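Local coordinates for SusD-like protein BACOVA_02651 (Bacteroides ovatus, PDB 5E75) that binds polysaccharide at the cell surface, and probably captures xyloglucan there before its transport into the periplasm for degradation, at residues Asp167-Gln172 / Trp181-Ile186; Asp217-Ser222 / Ala361-Thr366; Thr366-Cys371 / Tyr385-Val390. All blocks are in the same frame, centred on the assembly; numbering follows the deposited sequence.

Contact 1 (Asp167-Gln172 / Trp181-Ile186)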
ATOM      1  N   ASP A 167      14.004  18.934   0.538  1.00 12.19           N
ATOM      2  CA  ASP A 167      14.540  20.295   0.534  1.00 15.00           C
ATOM      3  C   ASP A 167      13.630  21.335  -0.106  1.00 15.36           C
ATOM      4  O   ASP A 167      13.783  22.530   0.168  1.00 18.20           O
ATOM      5  CB  ASP A 167      15.897  20.317  -0.162  1.00 15.24           C
ATOM      6  CG  ASP A 167      16.966  19.588   0.622  1.00 24.38           C
ATOM      7  OD1 ASP A 167      16.822  19.442   1.858  1.00 28.34           O
ATOM      8  OD2 ASP A 167      17.955  19.163  -0.010  1.00 30.75           O
ATOM      9  N   ASN A 168      12.696  20.915  -0.951  1.00 12.43           N
ATOM     10  CA  ASN A 168      11.928  21.880  -1.739  1.00 12.66           C
ATOM     11  C   ASN A 168      10.407  21.847  -1.589  1.00 14.41           C
ATOM     12  O   ASN A 168       9.700  22.634  -2.220  1.00 17.30           O
ATOM     13  CB  ASN A 168      12.298  21.739  -3.211  1.00 11.35           C
ATOM     14  CG  ASN A 168      13.707  22.200  -3.492  1.00 14.29           C
ATOM     15  OD1 ASN A 168      13.955  23.399  -3.650  1.00 17.70           O
ATOM     16  ND2 ASN A 168      14.636  21.273  -3.551  1.00 13.47           N
ATOM     17  N   LEU A 169       9.891  20.943  -0.776  1.00 11.84           N
ATOM     18  CA  LEU A 169       8.493  21.022  -0.380  1.00 12.87           C
ATOM     19  C   LEU A 169       8.423  21.801   0.928  1.00 14.84           C
ATOM     20  O   LEU A 169       9.391  21.860   1.677  1.00 15.71           O
ATOM     21  CB  LEU A 169       7.898  19.622  -0.180  1.00 11.92           C
ATOM     22  CG  LEU A 169       7.768  18.760  -1.434  1.00 12.90           C
ATOM     23  CD1 LEU A 169       7.375  17.354  -1.041  1.00 13.51           C
ATOM     24  CD2 LEU A 169       6.757  19.349  -2.426  1.00 14.14           C
ATOM     25  N   SER A 170       7.274  22.392   1.205  1.00 17.92           N
ATOM     26  CA  SER A 170       7.085  23.124   2.452  1.00 15.95           C
ATOM     27  C   SER A 170       6.510  22.214   3.519  1.00 16.52           C
ATOM     28  O   SER A 170       5.987  21.142   3.206  1.00 15.04           O
ATOM     29  CB  SER A 170       6.164  24.315   2.222  1.00 22.16           C
ATOM     30  OG  SER A 170       5.065  23.946   1.413  1.00 31.54           O
ATOM     31  N   GLU A 171       6.604  22.642   4.775  1.00 14.33           N
ATOM     32  CA  GLU A 171       6.036  21.902   5.899  1.00 16.01           C
ATOM     33  C   GLU A 171       4.517  21.875   5.868  1.00 15.07           C
ATOM     34  O   GLU A 171       3.893  20.963   6.415  1.00 17.14           O
ATOM     35  CB  GLU A 171       6.494  22.492   7.241  1.00 17.51           C
ATOM     36  CG  GLU A 171       7.990  22.357   7.484  1.00 19.65           C
ATOM     37  CD  GLU A 171       8.439  22.830   8.864  1.00 25.97           C
ATOM     38  OE1 GLU A 171       7.634  23.435   9.605  1.00 32.82           O
ATOM     39  OE2 GLU A 171       9.611  22.587   9.205  1.00 36.54           O
ATOM     40  N   GLN A 172       3.925  22.897   5.256  1.00 15.20           N
ATOM     41  CA  GLN A 172       2.476  22.948   5.073  1.00 14.77           C
ATOM     42  C   GLN A 172       2.167  23.020   3.584  1.00 14.71           C
ATOM     43  O   GLN A 172       2.992  23.472   2.804  1.00 18.28           O
ATOM     44  CB  GLN A 172       1.874  24.150   5.816  1.00 22.02           C
ATOM     45  CG  GLN A 172       1.986  24.021   7.329  1.00 31.49           C
ATOM     46  CD  GLN A 172       1.041  24.936   8.086  1.00 41.55           C
ATOM     47  OE1 GLN A 172       0.821  26.085   7.702  1.00 49.01           O
ATOM     48  NE2 GLN A 172       0.478  24.424   9.175  1.00 47.98           N
ATOM     49  N   TRP A 181       7.149  16.686   5.176  1.00 10.85           N
ATOM     50  CA  TRP A 181       6.976  15.580   6.118  1.00 10.18           C
ATOM     51  C   TRP A 181       6.706  14.267   5.392  1.00 10.74           C
ATOM     52  O   TRP A 181       7.199  13.209   5.813  1.00 10.91           O
ATOM     53  CB  TRP A 181       5.840  15.863   7.111  1.00 11.84           C
ATOM     54  CG  TRP A 181       6.008  17.133   7.865  1.00 11.42           C
ATOM     55  CD1 TRP A 181       5.186  18.219   7.811  1.00 14.43           C
ATOM     56  CD2 TRP A 181       7.053  17.462   8.792  1.00 13.29           C
ATOM     57  NE1 TRP A 181       5.658  19.207   8.633  1.00 15.22           N
ATOM     58  CE2 TRP A 181       6.800  18.773   9.247  1.00 13.96           C
ATOM     59  CE3 TRP A 181       8.172  16.782   9.279  1.00 14.82           C
ATOM     60  CZ2 TRP A 181       7.625  19.415  10.161  1.00 13.90           C
ATOM     61  CZ3 TRP A 181       8.987  17.430  10.201  1.00 14.44           C
ATOM     62  CH2 TRP A 181       8.709  18.733  10.617  1.00 13.44           C
ATOM     63  N   ALA A 182       5.921  14.320   4.319  1.00  9.88           N
ATOM     64  CA  ALA A 182       5.680  13.132   3.515  1.00 10.09           C
ATOM     65  C   ALA A 182       6.982  12.623   2.897  1.00 10.08           C
ATOM     66  O   ALA A 182       7.273  11.432   2.924  1.00  9.85           O
ATOM     67  CB  ALA A 182       4.664  13.428   2.422  1.00 11.08           C
ATOM     68  N   ALA A 183       7.782  13.528   2.338  1.00  9.44           N
ATOM     69  CA  ALA A 183       9.057  13.141   1.735  1.00  9.00           C
ATOM     70  C   ALA A 183       9.999  12.534   2.781  1.00  8.66           C
ATOM     71  O   ALA A 183      10.650  11.533   2.517  1.00  9.46           O
ATOM     72  CB  ALA A 183       9.719  14.331   1.042  1.00 10.97           C
ATOM     73  N   LYS A 184      10.068  13.135   3.961  1.00  9.13           N
ATOM     74  CA  LYS A 184      10.913  12.602   5.016  1.00  8.73           C
ATOM     75  C   LYS A 184      10.430  11.213   5.465  1.00  8.61           C
ATOM     76  O   LYS A 184      11.245  10.325   5.736  1.00  9.77           O
ATOM     77  CB  LYS A 184      10.940  13.541   6.220  1.00  9.62           C
ATOM     78  CG  LYS A 184      11.647  14.857   5.987  1.00 11.50           C
ATOM     79  CD  LYS A 184      11.576  15.786   7.197  1.00 12.91           C
ATOM     80  CE  LYS A 184      12.394  17.055   6.946  1.00 14.45           C
ATOM     81  NZ  LYS A 184      12.232  18.052   8.051  1.00 16.28           N
ATOM     82  N   GLY A 185       9.117  11.022   5.546  1.00  8.55           N
ATOM     83  CA  GLY A 185       8.560   9.736   5.939  1.00  9.14           C
ATOM     84  C   GLY A 185       8.877   8.628   4.950  1.00  9.96           C
ATOM     85  O   GLY A 185       9.259   7.515   5.338  1.00 10.17           O
ATOM     86  N   ILE A 186       8.716   8.916   3.659  1.00  9.05           N
ATOM     87  CA  ILE A 186       9.081   7.933   2.635  1.00  9.38           C
ATOM     88  C   ILE A 186      10.583   7.649   2.684  1.00 10.05           C
ATOM     89  O   ILE A 186      11.009   6.507   2.596  1.00  9.15           O
ATOM     90  CB  ILE A 186       8.665   8.383   1.206  1.00  9.91           C
ATOM     91  CG1 ILE A 186       7.149   8.626   1.126  1.00 14.43           C
ATOM     92  CG2 ILE A 186       9.103   7.361   0.155  1.00 10.52           C
ATOM     93  CD1 ILE A 186       6.305   7.426   1.071  1.00 17.22           C
TER
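Packing of the exit from helix 151-168 against the start of helix 180-195 brings Glu-171 onto the indole of Trp-181 and Leu-169 onto Ala-183. The first of these helices has just ended: Leu-169 is the first residue to leave helical geometry, and the chain runs on extended. The backbone comes closest where the CA atoms of Glu-171 and Trp-181 lie 6.4 Å apart.

Most of the touching is done by one pair. The carbonyl of Glu-171 reaches the pyrrole edge of the indole near the ring plane, its O atom 3.3 Å from Trp-181 NE1. The glutamate side chain, extended beyond CG, instead passes above that plane on one side, just outside the rim from NE1 to CZ2. Its CB lies 3.7 Å from Trp-181 NE1, and farther out its CD is at the same distance from Trp-181 CZ2. Carboxylate and indole planes differ by 39°, which excludes a flat stack. In Trp-181, chi1 of -56° swings the indole to the side of the glutamate, and chi2 of 116° sets its plane.

Both helices belong to the largely alpha-helical SusD fold, whose families fall in the TPR clan. The loop between them is also tied back by backbone hydrogen bonding between Ser-170 and Ser-180. The second pair is apolar and looser, Leu-169 CD1 standing 4.4 Å from Ala-183 CB; Leu-169 also packs on Ala-111 of helix 103-125. Were Trp-181 replaced by an alanine, the Glu-171 chain is likely to lose the surface it lies along, and a gap would probably open toward Val-218 and Ser-222. Lys-184 NZ, 5.4 Å from Glu-171 OE2, is too distant for a salt bridge with it.

Contact 2 (Asp217-Ser222 / Ala361-Thr366)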
ATOM      1  N   ASP A 217      12.161  12.929  13.139  1.00 12.13           N
ATOM      2  CA  ASP A 217      11.817  14.314  12.812  1.00 12.61           C
ATOM      3  C   ASP A 217      10.301  14.416  12.541  1.00 11.28           C
ATOM      4  O   ASP A 217       9.602  15.258  13.103  1.00 12.16           O
ATOM      5  CB  ASP A 217      12.663  14.764  11.616  1.00 11.99           C
ATOM      6  CG  ASP A 217      12.550  16.243  11.318  1.00 15.34           C
ATOM      7  OD1 ASP A 217      12.137  17.030  12.192  1.00 14.89           O
ATOM      8  OD2 ASP A 217      12.906  16.609  10.177  1.00 16.98           O
ATOM      9  N   VAL A 218       9.774  13.520  11.708  1.00 11.87           N
ATOM     10  CA  VAL A 218       8.341  13.520  11.431  1.00 11.89           C
ATOM     11  C   VAL A 218       7.517  13.264  12.697  1.00 10.98           C
ATOM     12  O   VAL A 218       6.567  13.990  12.996  1.00 12.16           O
ATOM     13  CB  VAL A 218       7.984  12.476  10.356  1.00 10.34           C
ATOM     14  CG1 VAL A 218       6.484  12.443  10.103  1.00 12.88           C
ATOM     15  CG2 VAL A 218       8.727  12.768   9.049  1.00 12.03           C
ATOM     16  N   CYS A 219       7.873  12.223  13.433  1.00 11.37           N
ATOM     17  CA  CYS A 219       7.107  11.848  14.608  1.00 11.27           C
ATOM     18  C   CYS A 219       7.100  12.932  15.676  1.00 11.51           C
ATOM     19  O   CYS A 219       6.058  13.247  16.253  1.00 12.54           O
ATOM     20  CB  CYS A 219       7.666  10.549  15.198  1.00 11.20           C
ATOM     21  SG  CYS A 219       7.460   9.094  14.141  1.00 12.28           S
ATOM     22  N   GLU A 220       8.275  13.479  15.961  1.00 11.73           N
ATOM     23  CA  GLU A 220       8.423  14.445  17.050  1.00 13.21           C
ATOM     24  C   GLU A 220       8.078  15.883  16.689  1.00 14.26           C
ATOM     25  O   GLU A 220       7.588  16.611  17.552  1.00 16.57           O
ATOM     26  CB  GLU A 220       9.851  14.436  17.594  1.00 12.87           C
ATOM     27  CG  GLU A 220      10.363  13.085  18.088  1.00 14.43           C
ATOM     28  CD  GLU A 220       9.829  12.638  19.446  1.00 11.40           C
ATOM     29  OE1 GLU A 220       8.861  13.225  19.975  1.00 15.08           O
ATOM     30  OE2 GLU A 220      10.408  11.656  19.960  1.00 13.29           O
ATOM     31  N   ASN A 221       8.309  16.297  15.436  1.00 12.99           N
ATOM     32  CA  ASN A 221       8.321  17.722  15.091  1.00 14.31           C
ATOM     33  C   ASN A 221       7.248  18.178  14.110  1.00 12.52           C
ATOM     34  O   ASN A 221       7.066  19.381  13.918  1.00 14.90           O
ATOM     35  CB  ASN A 221       9.698  18.117  14.524  1.00 13.67           C
ATOM     36  CG  ASN A 221      10.826  17.890  15.514  1.00 16.35           C
ATOM     37  OD1 ASN A 221      10.670  18.119  16.717  1.00 18.39           O
ATOM     38  ND2 ASN A 221      11.955  17.413  15.020  1.00 16.27           N
ATOM     39  N   SER A 222       6.545  17.248  13.466  1.00 12.91           N
ATOM     40  CA  SER A 222       5.576  17.624  12.443  1.00 12.26           C
ATOM     41  C   SER A 222       4.340  18.334  12.972  1.00 14.41           C
ATOM     42  O   SER A 222       3.687  19.055  12.218  1.00 17.35           O
ATOM     43  CB  SER A 222       5.126  16.417  11.622  1.00 13.63           C
ATOM     44  OG  SER A 222       4.336  15.531  12.394  1.00 12.83           O
ATOM     45  N   ALA A 361       0.905   6.675  10.824  1.00  8.76           N
ATOM     46  CA  ALA A 361       1.149   5.465  11.608  1.00  8.78           C
ATOM     47  C   ALA A 361       2.279   4.627  11.013  1.00  9.47           C
ATOM     48  O   ALA A 361       2.968   3.924  11.742  1.00  9.09           O
ATOM     49  CB  ALA A 361      -0.091   4.638  11.711  1.00  8.81           C
ATOM     50  N   ASP A 362       2.439   4.665   9.697  1.00  8.94           N
ATOM     51  CA  ASP A 362       3.547   3.968   9.029  1.00  9.51           C
ATOM     52  C   ASP A 362       4.884   4.535   9.513  1.00  8.61           C
ATOM     53  O   ASP A 362       5.835   3.795   9.784  1.00  9.53           O
ATOM     54  CB  ASP A 362       3.373   4.146   7.518  1.00 10.17           C
ATOM     55  CG  ASP A 362       4.125   3.146   6.688  1.00 14.52           C
ATOM     56  OD1 ASP A 362       5.150   2.613   7.126  1.00 14.99           O
ATOM     57  OD2 ASP A 362       3.660   2.895   5.557  1.00 15.58           O
ATOM     58  N   VAL A 363       4.966   5.858   9.604  1.00  7.97           N
ATOM     59  CA  VAL A 363       6.195   6.488  10.060  1.00  9.00           C
ATOM     60  C   VAL A 363       6.462   6.101  11.520  1.00  9.75           C
ATOM     61  O   VAL A 363       7.615   5.860  11.884  1.00 10.04           O
ATOM     62  CB  VAL A 363       6.190   8.025   9.851  1.00  9.13           C
ATOM     63  CG1 VAL A 363       7.542   8.605  10.159  1.00 11.02           C
ATOM     64  CG2 VAL A 363       5.801   8.374   8.427  1.00 11.29           C
ATOM     65  N   TYR A 364       5.411   6.026  12.334  1.00  8.65           N
ATOM     66  CA  TYR A 364       5.573   5.584  13.729  1.00  9.57           C
ATOM     67  C   TYR A 364       6.179   4.190  13.786  1.00 11.42           C
ATOM     68  O   TYR A 364       7.128   3.935  14.536  1.00 10.12           O
ATOM     69  CB  TYR A 364       4.225   5.578  14.474  1.00  8.83           C
ATOM     70  CG  TYR A 364       3.681   6.941  14.909  1.00  9.29           C
ATOM     71  CD1 TYR A 364       4.169   8.125  14.377  1.00 10.69           C
ATOM     72  CD2 TYR A 364       2.675   7.034  15.870  1.00  9.65           C
ATOM     73  CE1 TYR A 364       3.669   9.356  14.795  1.00 10.46           C
ATOM     74  CE2 TYR A 364       2.182   8.249  16.273  1.00  9.08           C
ATOM     75  CZ  TYR A 364       2.673   9.408  15.738  1.00 10.29           C
ATOM     76  OH  TYR A 364       2.155  10.594  16.213  1.00 11.87           O
ATOM     77  N   LEU A 365       5.620   3.265  13.017  1.00  9.02           N
ATOM     78  CA  LEU A 365       6.105   1.896  13.047  1.00  8.68           C
ATOM     79  C   LEU A 365       7.487   1.754  12.413  1.00  8.60           C
ATOM     80  O   LEU A 365       8.301   0.949  12.860  1.00  9.86           O
ATOM     81  CB  LEU A 365       5.097   0.932  12.384  1.00  9.57           C
ATOM     82  CG  LEU A 365       3.753   0.812  13.095  1.00  9.77           C
ATOM     83  CD1 LEU A 365       2.807  -0.054  12.298  1.00 12.99           C
ATOM     84  CD2 LEU A 365       3.897   0.253  14.470  1.00 11.86           C
ATOM     85  N   THR A 366       7.755   2.545  11.377  1.00  8.91           N
ATOM     86  CA  THR A 366       9.087   2.579  10.753  1.00  9.42           C
ATOM     87  C   THR A 366      10.146   3.065  11.735  1.00  9.75           C
ATOM     88  O   THR A 366      11.234   2.494  11.828  1.00  9.54           O
ATOM     89  CB  THR A 366       9.071   3.468   9.482  1.00  9.16           C
ATOM     90  OG1 THR A 366       8.229   2.847   8.506  1.00 10.45           O
ATOM     91  CG2 THR A 366      10.453   3.657   8.853  1.00 10.30           C
TER
HETATM   92  O   HOH W   1       3.495  12.665  15.231  1.00 14.02           O
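The side chain of Cys-219 projects from helix 205-221 to Tyr-364 of helix 360-372, and it can be followed in two steps. CB comes first, 4.2 Å from Tyr-364 CE1. SG then lies anti to the carbonyl carbon of its own residue (chi1 -66°), a torsion that carries it to the ring, 3.4 Å from Tyr-364 CD1. Measured from the ring centroid, SG is 4.5 Å away and 62° off the normal, an oblique sulfur-aromatic contact. About at right angles to that approach the sulfur also meets Val-363, with SG 4.0 Å from Val-363 CG1.

The two short helical segments pass 9.6 Å apart at 113° between their directions, so this is a steep helix crossing inside the SusD fold. It joins parts of the chain separated by well over a hundred residues. The second apolar pair sits beside the sulfur: Val-218 CB is 3.9 Å from Val-363 CG1, and the two side chains meet at about a right angle.

Polar linkage is supplied by one water, lying in the plane of the Tyr-364 ring at its edge. It accepts from Tyr-364 OH at 2.7 Å and donates to Cys-219 O at 2.8 Å, so the phenol is connected to the backbone of the helix its ring leans against. One residue earlier in that helix, Val-218 O accepts from both the backbone N and the hydroxyl of Ser-222. Beyond the segments, Tyr-364 also packs on Asp-225 and Leu-226.

Contact 3 (Thr366-Cys371 / Tyr385-Val390)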
ATOM      1  N   THR A 366       7.755   2.545  11.377  1.00  8.91           N
ATOM      2  CA  THR A 366       9.087   2.579  10.753  1.00  9.42           C
ATOM      3  C   THR A 366      10.146   3.065  11.735  1.00  9.75           C
ATOM      4  O   THR A 366      11.234   2.494  11.828  1.00  9.54           O
ATOM      5  CB  THR A 366       9.071   3.468   9.482  1.00  9.16           C
ATOM      6  OG1 THR A 366       8.229   2.847   8.506  1.00 10.45           O
ATOM      7  CG2 THR A 366      10.453   3.657   8.853  1.00 10.30           C
ATOM      8  N   TYR A 367       9.824   4.100  12.493  1.00  9.61           N
ATOM      9  CA  TYR A 367      10.742   4.591  13.507  1.00  8.87           C
ATOM     10  C   TYR A 367      11.038   3.486  14.534  1.00  8.88           C
ATOM     11  O   TYR A 367      12.199   3.238  14.879  1.00  9.87           O
ATOM     12  CB  TYR A 367      10.136   5.824  14.186  1.00 10.50           C
ATOM     13  CG  TYR A 367      11.018   6.530  15.201  1.00 11.02           C
ATOM     14  CD1 TYR A 367      12.402   6.438  15.153  1.00 11.88           C
ATOM     15  CD2 TYR A 367      10.448   7.304  16.193  1.00 10.03           C
ATOM     16  CE1 TYR A 367      13.200   7.090  16.087  1.00 11.81           C
ATOM     17  CE2 TYR A 367      11.237   7.956  17.132  1.00 13.71           C
ATOM     18  CZ  TYR A 367      12.609   7.844  17.068  1.00 12.41           C
ATOM     19  OH  TYR A 367      13.385   8.492  18.009  1.00 14.10           O
ATOM     20  N   ALA A 368       9.999   2.796  15.001  1.00  9.07           N
ATOM     21  CA  ALA A 368      10.190   1.718  15.957  1.00  9.06           C
ATOM     22  C   ALA A 368      11.121   0.643  15.414  1.00 10.37           C
ATOM     23  O   ALA A 368      12.024   0.162  16.110  1.00  9.73           O
ATOM     24  CB  ALA A 368       8.845   1.099  16.356  1.00  9.42           C
ATOM     25  N   GLU A 369      10.914   0.245  14.164  1.00  8.87           N
ATOM     26  CA  GLU A 369      11.713  -0.817  13.567  1.00  8.98           C
ATOM     27  C   GLU A 369      13.162  -0.363  13.397  1.00  9.84           C
ATOM     28  O   GLU A 369      14.107  -1.145  13.576  1.00 10.11           O
ATOM     29  CB  GLU A 369      11.100  -1.272  12.225  1.00  9.35           C
ATOM     30  CG  GLU A 369      11.763  -2.479  11.601  1.00  9.60           C
ATOM     31  CD  GLU A 369      11.051  -3.004  10.352  1.00 10.50           C
ATOM     32  OE1 GLU A 369       9.912  -2.587  10.080  1.00 11.00           O
ATOM     33  OE2 GLU A 369      11.635  -3.873   9.673  1.00 12.42           O
ATOM     34  N   ALA A 370      13.354   0.908  13.049  1.00  9.53           N
ATOM     35  CA  ALA A 370      14.709   1.438  12.904  1.00  9.92           C
ATOM     36  C   ALA A 370      15.420   1.553  14.258  1.00  9.49           C
ATOM     37  O   ALA A 370      16.646   1.416  14.315  1.00 10.99           O
ATOM     38  CB  ALA A 370      14.695   2.776  12.184  1.00 11.10           C
ATOM     39  N   CYS A 371      14.665   1.786  15.332  1.00 10.66           N
ATOM     40  CA  CYS A 371      15.237   1.759  16.684  1.00 10.82           C
ATOM     41  C   CYS A 371      15.586   0.336  17.135  1.00 11.09           C
ATOM     42  O   CYS A 371      16.626   0.117  17.773  1.00 12.41           O
ATOM     43  CB  CYS A 371      14.297   2.427  17.685  1.00 11.30           C
ATOM     44  SG  CYS A 371      14.153   4.201  17.496  1.00 12.45           S
ATOM     45  N   TYR A 385       7.831   4.171  22.075  1.00 10.50           N
ATOM     46  CA  TYR A 385       6.706   5.050  22.358  1.00 11.20           C
ATOM     47  C   TYR A 385       5.806   5.168  21.141  1.00 10.76           C
ATOM     48  O   TYR A 385       4.589   5.049  21.254  1.00 10.96           O
ATOM     49  CB  TYR A 385       7.174   6.440  22.803  1.00 12.06           C
ATOM     50  CG  TYR A 385       6.087   7.493  22.828  1.00 11.07           C
ATOM     51  CD1 TYR A 385       5.048   7.431  23.745  1.00 12.26           C
ATOM     52  CD2 TYR A 385       6.095   8.535  21.913  1.00 13.93           C
ATOM     53  CE1 TYR A 385       4.061   8.392  23.767  1.00 11.89           C
ATOM     54  CE2 TYR A 385       5.125   9.499  21.925  1.00 12.86           C
ATOM     55  CZ  TYR A 385       4.101   9.423  22.858  1.00 13.48           C
ATOM     56  OH  TYR A 385       3.124  10.384  22.864  1.00 16.03           O
ATOM     57  N   PHE A 386       6.389   5.390  19.969  1.00 10.67           N
ATOM     58  CA  PHE A 386       5.569   5.606  18.784  1.00  9.92           C
ATOM     59  C   PHE A 386       4.926   4.315  18.302  1.00 10.53           C
ATOM     60  O   PHE A 386       3.799   4.350  17.808  1.00 10.98           O
ATOM     61  CB  PHE A 386       6.354   6.358  17.699  1.00 10.73           C
ATOM     62  CG  PHE A 386       6.502   7.841  18.000  1.00  9.95           C
ATOM     63  CD1 PHE A 386       5.410   8.672  17.924  1.00 10.44           C
ATOM     64  CD2 PHE A 386       7.714   8.375  18.423  1.00 10.54           C
ATOM     65  CE1 PHE A 386       5.501  10.009  18.231  1.00 11.10           C
ATOM     66  CE2 PHE A 386       7.814   9.707  18.753  1.00 12.15           C
ATOM     67  CZ  PHE A 386       6.709  10.531  18.656  1.00 11.50           C
ATOM     68  N   PHE A 387       5.587   3.174  18.493  1.00 10.31           N
ATOM     69  CA  PHE A 387       4.940   1.888  18.273  1.00  9.05           C
ATOM     70  C   PHE A 387       3.695   1.799  19.160  1.00 10.90           C
ATOM     71  O   PHE A 387       2.595   1.422  18.713  1.00 10.02           O
ATOM     72  CB  PHE A 387       5.906   0.734  18.591  1.00 11.22           C
ATOM     73  CG  PHE A 387       5.289  -0.632  18.513  1.00  9.81           C
ATOM     74  CD1 PHE A 387       4.580  -1.158  19.589  1.00 11.52           C
ATOM     75  CD2 PHE A 387       5.425  -1.406  17.375  1.00 11.90           C
ATOM     76  CE1 PHE A 387       4.011  -2.412  19.519  1.00 12.44           C
ATOM     77  CE2 PHE A 387       4.855  -2.682  17.307  1.00 11.66           C
ATOM     78  CZ  PHE A 387       4.137  -3.167  18.378  1.00 12.61           C
ATOM     79  N   ASN A 388       3.864   2.173  20.424  1.00 10.84           N
ATOM     80  CA  ASN A 388       2.773   2.059  21.373  1.00 10.60           C
ATOM     81  C   ASN A 388       1.656   3.071  21.165  1.00 10.71           C
ATOM     82  O   ASN A 388       0.522   2.827  21.602  1.00 11.29           O
ATOM     83  CB  ASN A 388       3.308   2.046  22.817  1.00 11.48           C
ATOM     84  CG  ASN A 388       3.806   0.676  23.219  1.00 12.15           C
ATOM     85  OD1 ASN A 388       3.265  -0.344  22.792  1.00 11.21           O
ATOM     86  ND2 ASN A 388       4.829   0.641  24.048  1.00 12.61           N
ATOM     87  N   ARG A 389       1.928   4.173  20.460  1.00 10.63           N
ATOM     88  CA  ARG A 389       0.869   5.090  20.069  1.00 10.92           C
ATOM     89  C   ARG A 389      -0.073   4.407  19.073  1.00 10.13           C
ATOM     90  O   ARG A 389      -1.281   4.638  19.101  1.00 10.46           O
ATOM     91  CB  ARG A 389       1.435   6.373  19.451  1.00 10.70           C
ATOM     92  CG  ARG A 389       2.008   7.380  20.461  1.00 12.98           C
ATOM     93  CD  ARG A 389       0.904   8.076  21.259  1.00 13.98           C
ATOM     94  NE  ARG A 389       0.050   8.830  20.355  1.00 13.78           N
ATOM     95  CZ  ARG A 389      -1.246   8.608  20.126  1.00 13.51           C
ATOM     96  NH1 ARG A 389      -1.925   7.687  20.799  1.00 14.68           N
ATOM     97  NH2 ARG A 389      -1.883   9.353  19.229  1.00 16.20           N
ATOM     98  N   VAL A 390       0.485   3.573  18.193  1.00  9.72           N
ATOM     99  CA  VAL A 390      -0.343   2.837  17.236  1.00  9.08           C
ATOM    100  C   VAL A 390      -1.242   1.833  17.986  1.00  9.52           C
ATOM    101  O   VAL A 390      -2.442   1.696  17.696  1.00  9.71           O
ATOM    102  CB  VAL A 390       0.522   2.158  16.158  1.00  9.53           C
ATOM    103  CG1 VAL A 390      -0.348   1.349  15.201  1.00 10.94           C
ATOM    104  CG2 VAL A 390       1.322   3.200  15.375  1.00 11.21           C
TER
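The ring of Tyr-367 receives Phe-386 at its edge, with Phe-386 CD2 lying in the tyrosine plane, 3.7 Å from Tyr-367 CD2. The two rings sit on helices 360-372 and 382-393, which follow each other in the chain and run in roughly opposite directions here, a helical hairpin of the SusD-family fold. Seen from the phenylalanine the approach is oblique: the centroids are 6.0 Å apart and the planes meet at 42°, so neither a stack nor an edge-to-face pair is formed. One face of Phe-386 is covered by its own helix neighbour, Tyr-385 CD2 standing 3.7 Å above the plane over the ring centre. The Tyr-385 ring in turn has Arg-389 CG on one face and Phe-386 CE2 in plane at its edge.

With chi1 at -175° the Tyr-367 ring swings clear of its backbone nitrogen and lies between the hairpin partner and helix 205-221, where it packs on Ala-215 and Ser-216.

The other half of the interface needs no ring. The phenyl group of Phe-387 leads away from segment 366-371, to Leu-365 about one turn before Ala-368 in the same helix and to Ile-402, and an in-plane edge of that ring meets Asn-388 OD1. Its CB is what faces Ala-368. There the backbones draw together, CA of Ala-368 and CA of Phe-387 being 5.7 Å apart, and Ala-368 CB touches Phe-387 CB at 3.7 Å.

Overall arrangement
The three contacts form a row with contact 2 in the middle: its centre is about 12 Å from that of contact 1 and about 8 Å from that of contact 3. Contacts 1 and 3, with centres about 20 Å apart, do not touch. Contact 1 joins contact 2 through a salt bridge, Lys-184 NZ to Asp-217 OD2 at 2.7 Å, and by Trp-181 CZ2 packing 3.6 Å from Ser-222 CA. Contacts 2 and 3 share helix 360-372 and Thr-366, and Phe-386 bridges them, its CZ 3.6 Å from Cys-219 CB. All three are packing between helices of the SusD fold, and no ligand is bound at any of them.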